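Local coordinates for protein putative cytochrome P450 154A1 (Streptomyces coelicolor, PDB 1ODO) that belongs to the cytochrome P450 family and holds a haem group at its core, with 4-phenyl-1H-imidazole bound in the neighbouring pocket, at residues Gly27-Trp32 with Ala302-Arg307; Trp41-Pro46 with Glu313-Ser318; Val138-Glu143 with Gln399-Leu404; Gly124-Leu129 with Phe372-Asp377; Leu213-Arg218 with Glu230-Thr235. All coordinates share one frame; numbering follows the deposited sequence.

Contact 1. Residues Gly27-Trp32 with Ala302-Arg307; sequences GGPATW and ALPDGR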
# COMPACT_ATOMS: atom_id res chain seq x y z
N GLY A 27 20.56 0.64 -13.94
CA GLY A 27 20.19 0.54 -15.35
C GLY A 27 19.71 1.84 -15.98
O GLY A 27 19.26 1.85 -17.13
N GLY A 28 19.81 2.94 -15.24
CA GLY A 28 19.36 4.21 -15.78
C GLY A 28 17.91 4.45 -15.40
O GLY A 28 17.40 3.83 -14.46
N PRO A 29 17.21 5.32 -16.13
CA PRO A 29 15.81 5.62 -15.84
C PRO A 29 14.86 4.43 -15.87
O PRO A 29 13.89 4.39 -15.11
CB PRO A 29 15.46 6.69 -16.88
CG PRO A 29 16.42 6.41 -18.01
CD PRO A 29 17.69 6.11 -17.28
N ALA A 30 15.14 3.45 -16.73
CA ALA A 30 14.29 2.27 -16.83
C ALA A 30 15.10 1.01 -17.12
O ALA A 30 16.16 1.08 -17.75
CB ALA A 30 13.24 2.48 -17.92
N THR A 31 14.60 -0.13 -16.66
CA THR A 31 15.25 -1.41 -16.87
C THR A 31 14.22 -2.50 -17.12
O THR A 31 13.17 -2.54 -16.48
CB THR A 31 16.08 -1.84 -15.63
OG1 THR A 31 17.10 -0.87 -15.35
CG2 THR A 31 16.74 -3.20 -15.88
N TRP A 32 14.53 -3.39 -18.07
CA TRP A 32 13.64 -4.49 -18.42
C TRP A 32 13.85 -5.52 -17.30
O TRP A 32 14.97 -6.01 -17.10
CB TRP A 32 14.06 -5.06 -19.78
CG TRP A 32 13.14 -6.09 -20.39
CD1 TRP A 32 13.47 -7.37 -20.74
CD2 TRP A 32 11.78 -5.90 -20.79
NE1 TRP A 32 12.40 -7.99 -21.35
CE2 TRP A 32 11.35 -7.11 -21.39
CE3 TRP A 32 10.88 -4.83 -20.71
CZ2 TRP A 32 10.05 -7.28 -21.90
CZ3 TRP A 32 9.59 -5.00 -21.22
CH2 TRP A 32 9.20 -6.21 -21.81
N ALA A 302 8.96 6.69 -26.36
CA ALA A 302 10.41 6.86 -26.39
C ALA A 302 11.01 7.01 -24.99
O ALA A 302 10.49 7.76 -24.16
CB ALA A 302 10.78 8.09 -27.23
N LEU A 303 12.10 6.29 -24.74
CA LEU A 303 12.77 6.35 -23.44
C LEU A 303 13.92 7.34 -23.57
O LEU A 303 14.40 7.60 -24.68
CB LEU A 303 13.32 4.97 -23.06
CG LEU A 303 12.29 3.94 -22.60
CD1 LEU A 303 12.97 2.59 -22.42
CD2 LEU A 303 11.65 4.40 -21.30
N PRO A 304 14.39 7.91 -22.45
CA PRO A 304 15.48 8.88 -22.47
C PRO A 304 16.76 8.43 -23.17
O PRO A 304 17.51 9.26 -23.68
CB PRO A 304 15.71 9.17 -20.99
CG PRO A 304 14.34 9.00 -20.40
CD PRO A 304 13.87 7.73 -21.08
N ASP A 305 17.02 7.13 -23.22
CA ASP A 305 18.24 6.66 -23.88
C ASP A 305 18.07 6.29 -25.35
O ASP A 305 19.00 5.79 -25.97
CB ASP A 305 18.82 5.46 -23.11
CG ASP A 305 17.93 4.23 -23.16
OD1 ASP A 305 16.84 4.30 -23.76
OD2 ASP A 305 18.34 3.20 -22.59
N GLY A 306 16.89 6.53 -25.90
CA GLY A 306 16.67 6.20 -27.30
C GLY A 306 15.95 4.88 -27.49
O GLY A 306 15.51 4.57 -28.59
N ARG A 307 15.86 4.08 -26.43
CA ARG A 307 15.18 2.81 -26.55
C ARG A 307 13.69 3.10 -26.58
O ARG A 307 13.27 4.23 -26.33
CB ARG A 307 15.54 1.88 -25.39
CG ARG A 307 16.91 1.22 -25.57
CD ARG A 307 17.15 0.16 -24.51
NE ARG A 307 17.23 0.75 -23.18
CZ ARG A 307 17.28 0.04 -22.05
NH1 ARG A 307 17.25 -1.29 -22.10
NH2 ARG A 307 17.36 0.66 -20.89
O HOH W 1 18.58 -0.55 -18.55
O HOH W 2 19.92 3.39 -19.82
O HOH W 3 17.31 3.26 -19.09
O HOH W 4 16.98 -2.98 -19.72
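Pro29 and Pro304 slide past each other in opposite directions, the two rings meeting where CG of Pro29 lies 4.1 Å from CG of Pro304. Beside them the CB of Ala30 faces the CD2 branch of Leu303 at 4.2 Å, the small alanine leaving room for the leucine branch. Leu48 of helix 46-52 lines the same patch.

The other half of the contact is polar and largely mediated by water. Arg307 bends at chi3 (-65°), which turns NE toward Asp305, and NE donates to Asp305 OD2 at 2.8 Å, a salt bridge on the syn side of the carboxylate. Arg307 reaches the backbone of 27-32 through water: one water bonds both Arg307 NH2 and Gly27 O, each at 2.9 Å, and another links Arg307 NH1 with Trp32 N. Arginine suits the place because its several N-H groups can serve waters and a carboxylate together.

Asp305 OD1 also takes the backbone N of Arg307, forming an Asx turn. The type I turn Leu303-Gly306, whose last residue is a glycine of positive phi, fits the type I turn with G1 bulge of a tight beta hairpin, here joining strands 301-302 and 308-309 and packed over the face of the main P450 sheet that carries Ala30 and Trp41.

Contact 2. Residues Trp41-Pro46 with Glu313-Ser318; sequences WSVSDP and EPILAS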
# COMPACT_ATOMS: atom_id res chain seq x y z
N TRP A 41 8.95 -3.10 -18.04
CA TRP A 41 9.89 -2.00 -17.86
C TRP A 41 9.75 -1.43 -16.46
O TRP A 41 8.72 -0.83 -16.14
CB TRP A 41 9.61 -0.88 -18.86
CG TRP A 41 10.00 -1.20 -20.27
CD1 TRP A 41 9.18 -1.61 -21.28
CD2 TRP A 41 11.32 -1.12 -20.83
NE1 TRP A 41 9.90 -1.77 -22.44
CE2 TRP A 41 11.22 -1.48 -22.19
CE3 TRP A 41 12.58 -0.77 -20.31
CZ2 TRP A 41 12.33 -1.50 -23.05
CZ3 TRP A 41 13.68 -0.79 -21.17
CH2 TRP A 41 13.54 -1.15 -22.52
N SER A 42 10.76 -1.63 -15.62
CA SER A 42 10.71 -1.09 -14.27
C SER A 42 11.20 0.34 -14.47
O SER A 42 12.25 0.54 -15.08
CB SER A 42 11.68 -1.81 -13.34
OG SER A 42 12.05 -0.96 -12.26
N VAL A 43 10.45 1.32 -13.99
CA VAL A 43 10.85 2.71 -14.14
C VAL A 43 11.08 3.30 -12.75
O VAL A 43 10.19 3.25 -11.90
CB VAL A 43 9.76 3.53 -14.87
CG1 VAL A 43 10.18 4.99 -14.95
CG2 VAL A 43 9.52 2.96 -16.26
N SER A 44 12.27 3.84 -12.52
CA SER A 44 12.57 4.43 -11.21
C SER A 44 13.03 5.89 -11.26
O SER A 44 13.44 6.44 -10.25
CB SER A 44 13.58 3.56 -10.45
OG SER A 44 14.75 3.31 -11.21
N ASP A 45 12.97 6.49 -12.45
CA ASP A 45 13.37 7.89 -12.62
C ASP A 45 12.03 8.59 -12.36
O ASP A 45 11.09 8.46 -13.14
CB ASP A 45 13.81 8.13 -14.07
CG ASP A 45 14.03 9.61 -14.39
OD1 ASP A 45 13.63 10.47 -13.59
OD2 ASP A 45 14.59 9.90 -15.47
N PRO A 46 11.91 9.32 -11.23
CA PRO A 46 10.66 10.01 -10.90
C PRO A 46 10.13 10.99 -11.95
O PRO A 46 8.92 11.15 -12.09
CB PRO A 46 10.97 10.69 -9.56
CG PRO A 46 12.44 10.94 -9.65
CD PRO A 46 12.96 9.66 -10.25
N GLU A 313 3.73 -3.31 -24.35
CA GLU A 313 4.68 -3.80 -23.35
C GLU A 313 4.30 -3.26 -21.97
O GLU A 313 3.80 -2.14 -21.85
CB GLU A 313 6.11 -3.40 -23.71
CG GLU A 313 6.61 -4.08 -24.97
CD GLU A 313 8.10 -3.87 -25.21
OE1 GLU A 313 8.61 -2.77 -24.90
OE2 GLU A 313 8.75 -4.80 -25.73
N PRO A 314 4.53 -4.05 -20.91
CA PRO A 314 4.20 -3.63 -19.54
C PRO A 314 5.17 -2.63 -18.94
O PRO A 314 6.34 -2.56 -19.31
CB PRO A 314 4.20 -4.95 -18.75
CG PRO A 314 4.07 -6.01 -19.81
CD PRO A 314 4.91 -5.47 -20.93
N ILE A 315 4.66 -1.87 -17.97
CA ILE A 315 5.42 -0.85 -17.27
C ILE A 315 5.20 -1.03 -15.77
O ILE A 315 4.07 -0.99 -15.30
CB ILE A 315 4.95 0.56 -17.68
CG1 ILE A 315 5.23 0.78 -19.17
CG2 ILE A 315 5.64 1.62 -16.82
CD1 ILE A 315 4.59 2.03 -19.73
N LEU A 316 6.29 -1.22 -15.04
CA LEU A 316 6.23 -1.41 -13.59
C LEU A 316 6.76 -0.18 -12.85
O LEU A 316 7.94 0.13 -12.93
CB LEU A 316 7.07 -2.63 -13.20
CG LEU A 316 7.08 -3.00 -11.71
CD1 LEU A 316 5.77 -3.69 -11.33
CD2 LEU A 316 8.26 -3.93 -11.45
N ALA A 317 5.89 0.51 -12.14
CA ALA A 317 6.31 1.70 -11.40
C ALA A 317 7.06 1.24 -10.15
O ALA A 317 6.47 0.59 -9.28
CB ALA A 317 5.10 2.54 -11.01
N SER A 318 8.35 1.56 -10.07
CA SER A 318 9.18 1.18 -8.93
C SER A 318 9.35 2.39 -8.02
O SER A 318 10.40 3.05 -8.00
CB SER A 318 10.53 0.65 -9.43
OG SER A 318 10.35 -0.56 -10.14
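Trp41 and Glu313 meet where the indole NE1 donates to Glu313 OE1 at 3.0 Å, along a nearly straight line of 172°. The oxygen lies in the plane of the indole, at its edge, whereas the N-H comes from above the carboxylate plane, the two flat groups being 53° apart. Tryptophan fits here by offering one N-H from an otherwise apolar ring.

Alongside, the backbones of 41-43 and 314-317 run parallel: Trp41 N bonds to Pro314 O, Leu316 N to Trp41 O at 2.7 Å, and Val43 N to Leu316 O. The ladder goes on past the strand with Ser318 N to Val43 O. Ile315 and Val43 point the same way from one face, their CG2 methyls 4.1 Å apart, as suits beta-branched residues in a strand. On the other face Ser42 OG and Ser318 OG share a hydrogen bond of 2.7 Å.

This pairing lies in the middle of the mixed sheet of the P450 fold, where strand 314-317 is flanked by 38-43 and 292-297.

Farther out, Ser318 OG is also bonded to His291 ND1, and Glu313 OE1 takes the backbone N of Ala310, a second bond consistent with a fixed carboxylate. Trp32 meets the Trp41 ring edge-to-face. On the face of Val43 and Ile315, the side chain of Ala317 lies about 5 Å from the haem at the nearest atoms.

Contact 3. Residues Val138-Glu143 with Gln399-Leu404; sequences VDLRQE and QRLPVL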
# COMPACT_ATOMS: atom_id res chain seq x y z
N VAL A 138 6.64 -6.87 23.35
CA VAL A 138 5.36 -6.79 22.66
C VAL A 138 5.60 -6.62 21.16
O VAL A 138 6.39 -5.77 20.75
CB VAL A 138 4.54 -5.57 23.17
CG1 VAL A 138 3.25 -5.43 22.38
CG2 VAL A 138 4.25 -5.73 24.65
N ASP A 139 4.93 -7.43 20.34
CA ASP A 139 5.10 -7.31 18.90
C ASP A 139 4.14 -6.21 18.46
O ASP A 139 2.95 -6.45 18.25
CB ASP A 139 4.76 -8.62 18.19
CG ASP A 139 5.01 -8.54 16.69
OD1 ASP A 139 5.23 -7.42 16.18
OD2 ASP A 139 4.98 -9.59 16.02
N LEU A 140 4.66 -5.00 18.33
CA LEU A 140 3.87 -3.84 17.93
C LEU A 140 3.15 -4.00 16.59
O LEU A 140 2.10 -3.40 16.38
CB LEU A 140 4.77 -2.60 17.90
CG LEU A 140 4.09 -1.27 18.22
CD1 LEU A 140 3.55 -1.31 19.65
CD2 LEU A 140 5.09 -0.14 18.07
N ARG A 141 3.70 -4.81 15.70
CA ARG A 141 3.07 -5.02 14.41
C ARG A 141 1.72 -5.69 14.61
O ARG A 141 0.72 -5.28 14.02
CB ARG A 141 3.98 -5.88 13.51
CG ARG A 141 3.48 -6.00 12.07
CD ARG A 141 4.47 -6.77 11.19
NE ARG A 141 3.91 -7.04 9.86
CZ ARG A 141 3.89 -6.17 8.86
NH1 ARG A 141 4.41 -4.96 9.00
NH2 ARG A 141 3.31 -6.50 7.71
N GLN A 142 1.68 -6.71 15.46
CA GLN A 142 0.44 -7.43 15.74
C GLN A 142 -0.51 -6.72 16.71
O GLN A 142 -1.72 -6.84 16.59
CB GLN A 142 0.75 -8.82 16.28
CG GLN A 142 1.47 -9.75 15.31
CD GLN A 142 0.71 -9.93 14.01
OE1 GLN A 142 -0.50 -10.17 14.01
NE2 GLN A 142 1.42 -9.83 12.89
N GLU A 143 0.05 -6.00 17.68
CA GLU A 143 -0.78 -5.31 18.66
C GLU A 143 -1.24 -3.89 18.33
O GLU A 143 -2.13 -3.36 19.01
CB GLU A 143 -0.08 -5.32 20.02
CG GLU A 143 0.23 -6.72 20.54
CD GLU A 143 -0.99 -7.63 20.50
OE1 GLU A 143 -2.05 -7.22 21.02
OE2 GLU A 143 -0.90 -8.75 19.95
N GLN A 399 8.68 -8.53 9.52
CA GLN A 399 7.81 -9.64 9.88
C GLN A 399 7.29 -9.45 11.31
O GLN A 399 6.19 -9.88 11.64
CB GLN A 399 8.56 -10.96 9.77
CG GLN A 399 8.81 -11.39 8.33
CD GLN A 399 9.55 -12.71 8.23
OE1 GLN A 399 9.30 -13.63 9.00
NE2 GLN A 399 10.46 -12.81 7.27
N ARG A 400 8.09 -8.80 12.13
CA ARG A 400 7.74 -8.54 13.52
C ARG A 400 8.43 -7.26 13.99
O ARG A 400 9.44 -6.85 13.43
CB ARG A 400 8.16 -9.73 14.39
CG ARG A 400 9.61 -10.14 14.18
CD ARG A 400 9.87 -11.59 14.60
NE ARG A 400 9.52 -11.84 16.00
CZ ARG A 400 8.29 -12.11 16.43
NH1 ARG A 400 7.29 -12.17 15.57
NH2 ARG A 400 8.07 -12.31 17.72
N LEU A 401 7.86 -6.63 15.02
CA LEU A 401 8.43 -5.40 15.56
C LEU A 401 8.38 -5.49 17.08
O LEU A 401 7.55 -4.86 17.73
CB LEU A 401 7.63 -4.18 15.07
CG LEU A 401 8.22 -2.80 15.40
CD1 LEU A 401 9.64 -2.69 14.85
CD2 LEU A 401 7.34 -1.72 14.80
N PRO A 402 9.27 -6.31 17.67
CA PRO A 402 9.39 -6.55 19.11
C PRO A 402 9.88 -5.32 19.87
O PRO A 402 10.99 -4.83 19.62
CB PRO A 402 10.40 -7.71 19.19
CG PRO A 402 10.28 -8.38 17.85
CD PRO A 402 10.19 -7.19 16.93
N VAL A 403 9.06 -4.84 20.79
CA VAL A 403 9.42 -3.67 21.58
C VAL A 403 9.13 -3.87 23.07
O VAL A 403 8.47 -4.83 23.47
CB VAL A 403 8.61 -2.42 21.16
CG1 VAL A 403 8.88 -2.08 19.70
CG2 VAL A 403 7.13 -2.66 21.40
N LEU A 404 9.66 -2.95 23.87
CA LEU A 404 9.49 -2.95 25.32
C LEU A 404 8.88 -1.57 25.56
O LEU A 404 9.48 -0.55 25.24
CB LEU A 404 10.84 -3.08 26.03
CG LEU A 404 11.45 -4.49 25.97
CD1 LEU A 404 12.87 -4.48 26.52
CD2 LEU A 404 10.57 -5.45 26.75
O HOH W 5 4.26 -9.93 13.57
O HOH W 6 5.02 -11.88 17.17
O HOH W 7 3.63 -9.80 9.53
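Asp139 OD1 is gripped by two backbone donors from opposite faces of its carboxylate plane: Leu401 N across the contact at 3.0 Å and Arg141 N in its own segment at 3.1 Å. The second is a capping bond, so aspartate suits this N-cap position by ending the strand and starting helix 140-145 while also bonding segment 399-404. The other oxygen, OD2, faces Arg400. There NH1 lies 3.5 Å from Asp139 OD2, a salt bridge of charges alone, with the two flat groups 74° apart; a water bridges the same two atoms, donating to OD2 and accepting from NH1.

Val138 N donates to Val403 O at 2.7 Å, and Val403 N to Val138 O at 2.8 Å. Leu140 packs CB on Leu401 CD2 and CD1 on Val403 CG2. Arg141 reaches farther, to Asp252 of helix 247-260. The antiparallel pairing of strands 138-139 and 402-404 forms part of the small three-stranded sheet of the P450 fold, which strand 379-380 completes.

Contact 4. Residues Gly124-Leu129 with Phe372-Asp377; sequences GLVDRL and FGRFPD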
# COMPACT_ATOMS: atom_id res chain seq x y z
N GLY A 124 -7.88 3.34 22.18
CA GLY A 124 -8.26 2.03 22.67
C GLY A 124 -7.14 1.01 22.54
O GLY A 124 -6.85 0.25 23.47
N LEU A 125 -6.50 0.99 21.37
CA LEU A 125 -5.41 0.06 21.13
C LEU A 125 -4.19 0.40 21.98
O LEU A 125 -3.48 -0.50 22.44
CB LEU A 125 -5.04 0.07 19.65
CG LEU A 125 -6.07 -0.60 18.73
CD1 LEU A 125 -5.73 -0.33 17.28
CD2 LEU A 125 -6.10 -2.11 19.01
N VAL A 126 -3.93 1.68 22.20
CA VAL A 126 -2.79 2.07 23.00
C VAL A 126 -3.07 1.76 24.47
O VAL A 126 -2.19 1.32 25.20
CB VAL A 126 -2.45 3.57 22.82
CG1 VAL A 126 -1.31 3.98 23.75
CG2 VAL A 126 -2.04 3.82 21.37
N ASP A 127 -4.32 1.97 24.91
CA ASP A 127 -4.68 1.69 26.30
C ASP A 127 -4.43 0.21 26.57
O ASP A 127 -3.92 -0.17 27.62
CB ASP A 127 -6.16 1.98 26.56
CG ASP A 127 -6.46 3.46 26.65
OD1 ASP A 127 -5.54 4.24 26.96
OD2 ASP A 127 -7.62 3.84 26.41
N ARG A 128 -4.80 -0.64 25.60
CA ARG A 128 -4.62 -2.08 25.73
C ARG A 128 -3.15 -2.42 25.93
O ARG A 128 -2.81 -3.29 26.72
CB ARG A 128 -5.14 -2.79 24.48
CG ARG A 128 -6.64 -2.96 24.43
CD ARG A 128 -7.06 -3.45 23.05
NE ARG A 128 -6.11 -4.42 22.51
CZ ARG A 128 -6.20 -4.94 21.29
NH1 ARG A 128 -7.19 -4.59 20.48
NH2 ARG A 128 -5.28 -5.81 20.87
N LEU A 129 -2.29 -1.72 25.20
CA LEU A 129 -0.85 -1.95 25.31
C LEU A 129 -0.41 -1.67 26.74
O LEU A 129 0.43 -2.38 27.29
CB LEU A 129 -0.09 -1.03 24.36
CG LEU A 129 -0.24 -1.26 22.86
CD1 LEU A 129 0.46 -0.15 22.09
CD2 LEU A 129 0.34 -2.61 22.49
N PHE A 372 3.93 7.21 21.22
CA PHE A 372 5.07 7.84 21.88
C PHE A 372 4.65 8.78 22.99
O PHE A 372 5.45 9.12 23.87
CB PHE A 372 5.95 8.56 20.85
CG PHE A 372 6.75 7.63 19.99
CD1 PHE A 372 6.22 7.13 18.81
CD2 PHE A 372 8.01 7.21 20.40
CE1 PHE A 372 6.94 6.21 18.04
CE2 PHE A 372 8.74 6.29 19.64
CZ PHE A 372 8.20 5.79 18.46
N GLY A 373 3.39 9.20 22.97
CA GLY A 373 2.90 10.10 24.00
C GLY A 373 2.66 9.30 25.27
O GLY A 373 2.92 9.78 26.38
N ARG A 374 2.19 8.07 25.11
CA ARG A 374 1.91 7.19 26.24
C ARG A 374 3.16 6.48 26.75
O ARG A 374 3.32 6.28 27.95
CB ARG A 374 0.87 6.14 25.85
CG ARG A 374 0.27 5.39 27.03
CD ARG A 374 -0.70 6.29 27.79
NE ARG A 374 -1.86 6.62 26.96
CZ ARG A 374 -2.90 5.81 26.76
NH1 ARG A 374 -2.93 4.61 27.32
NH2 ARG A 374 -3.89 6.20 25.97
N PHE A 375 4.04 6.09 25.83
CA PHE A 375 5.27 5.40 26.22
C PHE A 375 6.51 6.13 25.72
O PHE A 375 7.09 5.76 24.70
CB PHE A 375 5.28 3.97 25.66
CG PHE A 375 4.02 3.20 25.94
CD1 PHE A 375 3.03 3.08 24.97
CD2 PHE A 375 3.82 2.60 27.18
CE1 PHE A 375 1.85 2.38 25.23
CE2 PHE A 375 2.65 1.89 27.45
CZ PHE A 375 1.66 1.78 26.48
N PRO A 376 6.93 7.18 26.44
CA PRO A 376 8.12 7.95 26.04
C PRO A 376 9.42 7.13 26.07
O PRO A 376 10.42 7.53 25.48
CB PRO A 376 8.13 9.10 27.04
CG PRO A 376 7.54 8.48 28.27
CD PRO A 376 6.37 7.70 27.70
N ASP A 377 9.40 6.00 26.76
CA ASP A 377 10.58 5.15 26.86
C ASP A 377 10.52 3.94 25.92
O ASP A 377 11.28 2.99 26.08
CB ASP A 377 10.77 4.66 28.29
CG ASP A 377 11.20 5.77 29.23
OD1 ASP A 377 11.38 5.49 30.43
OD2 ASP A 377 11.36 6.92 28.77
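Arg374 lays its folded side chain over Val126 and ends on Asp127. The chain folds at chi2 and chi3, and the guanidinium lies with one face over the valine: Val126 CG1 sits 3.8 Å from that plane, over its centre. The same methyl touches Arg374 CB at 3.7 Å, so one branch of the valine meets both the aliphatic root and the charged end of the arginine.

At the edge of the guanidinium, NH1 and NH2 of Arg374 both donate to Asp127 OD1, each at 2.7 Å. The grip is end-on and falls on a single oxygen, with neither bond straight: the angles are 135° and 132°. NH1 meets the anti lone pair of OD1, and NH2 comes in on the syn side. Arginine is well chosen for a partly exposed place like this, since its methylenes pack while its charge pairs.

Helices 108-131 and 357-374 meet here; in the P450 fold they correspond to helices D and L, members of its conserved helix bundle.

Phe375, the first residue to leave the helical conformation after 357-374, turns its ring into the apolar side. Its CE1 lies 3.8 Å from Val126 CG1, and its CZ is 3.9 Å from Leu129 CB. Arg374 CG rests over one face of the ring, offset toward the rim, so the two neighbours in sequence pack on each other as well as on the opposing helix. Leu405 and His406 also adjoin the ring.

Contact 5. Residues Leu213-Arg218 with Glu230-Thr235; sequences LLIAAR and EELRDT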
# COMPACT_ATOMS: atom_id res chain seq x y z
N LEU A 213 -23.57 1.30 0.09
CA LEU A 213 -23.75 2.21 -1.04
C LEU A 213 -23.38 1.53 -2.35
O LEU A 213 -24.06 1.72 -3.37
CB LEU A 213 -22.90 3.48 -0.87
CG LEU A 213 -23.43 4.59 0.04
CD1 LEU A 213 -22.38 5.70 0.13
CD2 LEU A 213 -24.75 5.14 -0.52
N LEU A 214 -22.30 0.75 -2.33
CA LEU A 214 -21.85 0.05 -3.53
C LEU A 214 -22.88 -0.99 -3.93
O LEU A 214 -23.19 -1.16 -5.11
CB LEU A 214 -20.49 -0.60 -3.29
CG LEU A 214 -19.34 0.41 -3.12
CD1 LEU A 214 -18.07 -0.29 -2.67
CD2 LEU A 214 -19.12 1.13 -4.45
N ILE A 215 -23.42 -1.71 -2.95
CA ILE A 215 -24.42 -2.73 -3.24
C ILE A 215 -25.63 -2.03 -3.88
O ILE A 215 -26.19 -2.52 -4.86
CB ILE A 215 -24.85 -3.47 -1.95
CG1 ILE A 215 -23.70 -4.35 -1.47
CG2 ILE A 215 -26.10 -4.30 -2.21
CD1 ILE A 215 -23.94 -5.02 -0.12
N ALA A 216 -26.00 -0.88 -3.34
CA ALA A 216 -27.13 -0.12 -3.86
C ALA A 216 -26.90 0.25 -5.32
O ALA A 216 -27.82 0.20 -6.13
CB ALA A 216 -27.34 1.14 -3.03
N ALA A 217 -25.66 0.62 -5.65
CA ALA A 217 -25.32 1.00 -7.01
C ALA A 217 -25.39 -0.20 -7.95
O ALA A 217 -25.72 -0.05 -9.13
CB ALA A 217 -23.92 1.61 -7.05
N ARG A 218 -25.09 -1.38 -7.42
CA ARG A 218 -25.12 -2.60 -8.22
C ARG A 218 -26.55 -3.11 -8.38
O ARG A 218 -26.90 -3.67 -9.42
CB ARG A 218 -24.24 -3.68 -7.57
CG ARG A 218 -24.26 -5.03 -8.27
CD ARG A 218 -25.47 -5.85 -7.87
NE ARG A 218 -25.59 -7.11 -8.60
CZ ARG A 218 -25.72 -7.21 -9.92
NH1 ARG A 218 -25.75 -6.12 -10.68
NH2 ARG A 218 -25.85 -8.40 -10.48
N GLU A 230 -19.30 -8.05 -11.04
CA GLU A 230 -17.85 -8.16 -10.94
C GLU A 230 -17.24 -6.87 -10.39
O GLU A 230 -16.36 -6.91 -9.54
CB GLU A 230 -17.24 -8.44 -12.32
CG GLU A 230 -17.64 -9.78 -12.95
CD GLU A 230 -19.10 -9.85 -13.35
OE1 GLU A 230 -19.65 -8.83 -13.82
OE2 GLU A 230 -19.71 -10.93 -13.20
N GLU A 231 -17.72 -5.74 -10.88
CA GLU A 231 -17.20 -4.46 -10.42
C GLU A 231 -17.51 -4.27 -8.94
O GLU A 231 -16.73 -3.66 -8.21
CB GLU A 231 -17.79 -3.31 -11.24
CG GLU A 231 -17.38 -3.39 -12.70
CD GLU A 231 -18.06 -2.33 -13.55
OE1 GLU A 231 -19.22 -2.00 -13.26
OE2 GLU A 231 -17.42 -1.84 -14.50
N LEU A 232 -18.65 -4.79 -8.50
CA LEU A 232 -19.02 -4.65 -7.10
C LEU A 232 -18.05 -5.44 -6.22
O LEU A 232 -17.41 -4.87 -5.33
CB LEU A 232 -20.44 -5.16 -6.84
CG LEU A 232 -20.80 -5.33 -5.35
CD1 LEU A 232 -20.68 -4.00 -4.62
CD2 LEU A 232 -22.21 -5.88 -5.22
N ARG A 233 -17.94 -6.74 -6.47
CA ARG A 233 -17.04 -7.56 -5.66
C ARG A 233 -15.58 -7.16 -5.81
O ARG A 233 -14.84 -7.16 -4.83
CB ARG A 233 -17.24 -9.06 -5.97
CG ARG A 233 -16.92 -9.50 -7.39
CD ARG A 233 -17.81 -10.68 -7.81
NE ARG A 233 -17.69 -11.88 -6.97
CZ ARG A 233 -16.96 -12.95 -7.27
NH1 ARG A 233 -16.26 -12.99 -8.40
NH2 ARG A 233 -16.94 -14.00 -6.45
N ASP A 234 -15.17 -6.78 -7.01
CA ASP A 234 -13.78 -6.38 -7.23
C ASP A 234 -13.46 -5.03 -6.57
O ASP A 234 -12.32 -4.80 -6.15
CB ASP A 234 -13.47 -6.34 -8.73
CG ASP A 234 -13.33 -7.74 -9.32
OD1 ASP A 234 -13.48 -8.72 -8.56
OD2 ASP A 234 -13.06 -7.85 -10.53
N THR A 235 -14.44 -4.14 -6.49
CA THR A 235 -14.20 -2.85 -5.86
C THR A 235 -14.11 -3.11 -4.36
O THR A 235 -13.29 -2.50 -3.66
CB THR A 235 -15.34 -1.86 -6.16
OG1 THR A 235 -15.34 -1.55 -7.56
CG2 THR A 235 -15.14 -0.57 -5.37
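Arg218 touches Leu232 with its methylenes rather than with its flat guanidinium, which leads away from the opposing helix; no group of the other segment lies on either face or at the edges of that plane. Its CB and CG both come to 3.8 Å from Leu232 CD2, the two side chains crossing at about a right angle. CG stands anti to the backbone N (chi1 177°), which sets it beside the leucine, and the bend at chi2 then carries CD onward. Arginine suits a partly exposed helix end, its stem packing while its guanidinium leads away.

Leu232 carries the contact. CD2 takes Arg218 and, more loosely, Ile215 CG1, while CD1 presses on Leu214 CB at 3.7 Å. A forked leucine can thus meet two adjacent residues and one a turn later. One turn farther along, Leu214 CD1 crosses Thr235 CG2 obliquely, 4.0 Å apart. Thr235 turns its hydroxyl back on its own helix, where OG1 donates to Glu231 O at 2.6 Å, so the buried polar group is satisfied and carbon faces Leu214.

No hydrogen bond joins the segments. Their short axes approach to 9.8 Å and run nearly antiparallel, at 168°. By position, helix 210-218 corresponds to helix H of the P450 fold, packed along the start of helix I (229-244), with helix G (181-204) meeting both through Ile215 and Leu232.

How the contacts relate
Contacts 1 and 2 adjoin, with centres 10 Å apart: strands 30-35 and 38-43 are neighbours in one sheet, and Thr31 O lies 2.7 Å from Ser42 N. Contacts 3 and 4 form a second pair, centres 13 Å apart, on the opposite side of the chain's centre; Leu129 packs on Val138 and Leu140, and Arg128 and Glu143 make a long, weak ion pair. Contact 5 stands alone, its centre 31 Å or more from those of the others, and joins segments close in sequence, nested inside the four long loops. The haem lies among them: the side chain of Ala317 is about 5 Å from it, that of Thr235 about 7 Å and that of Arg141 about 11 Å.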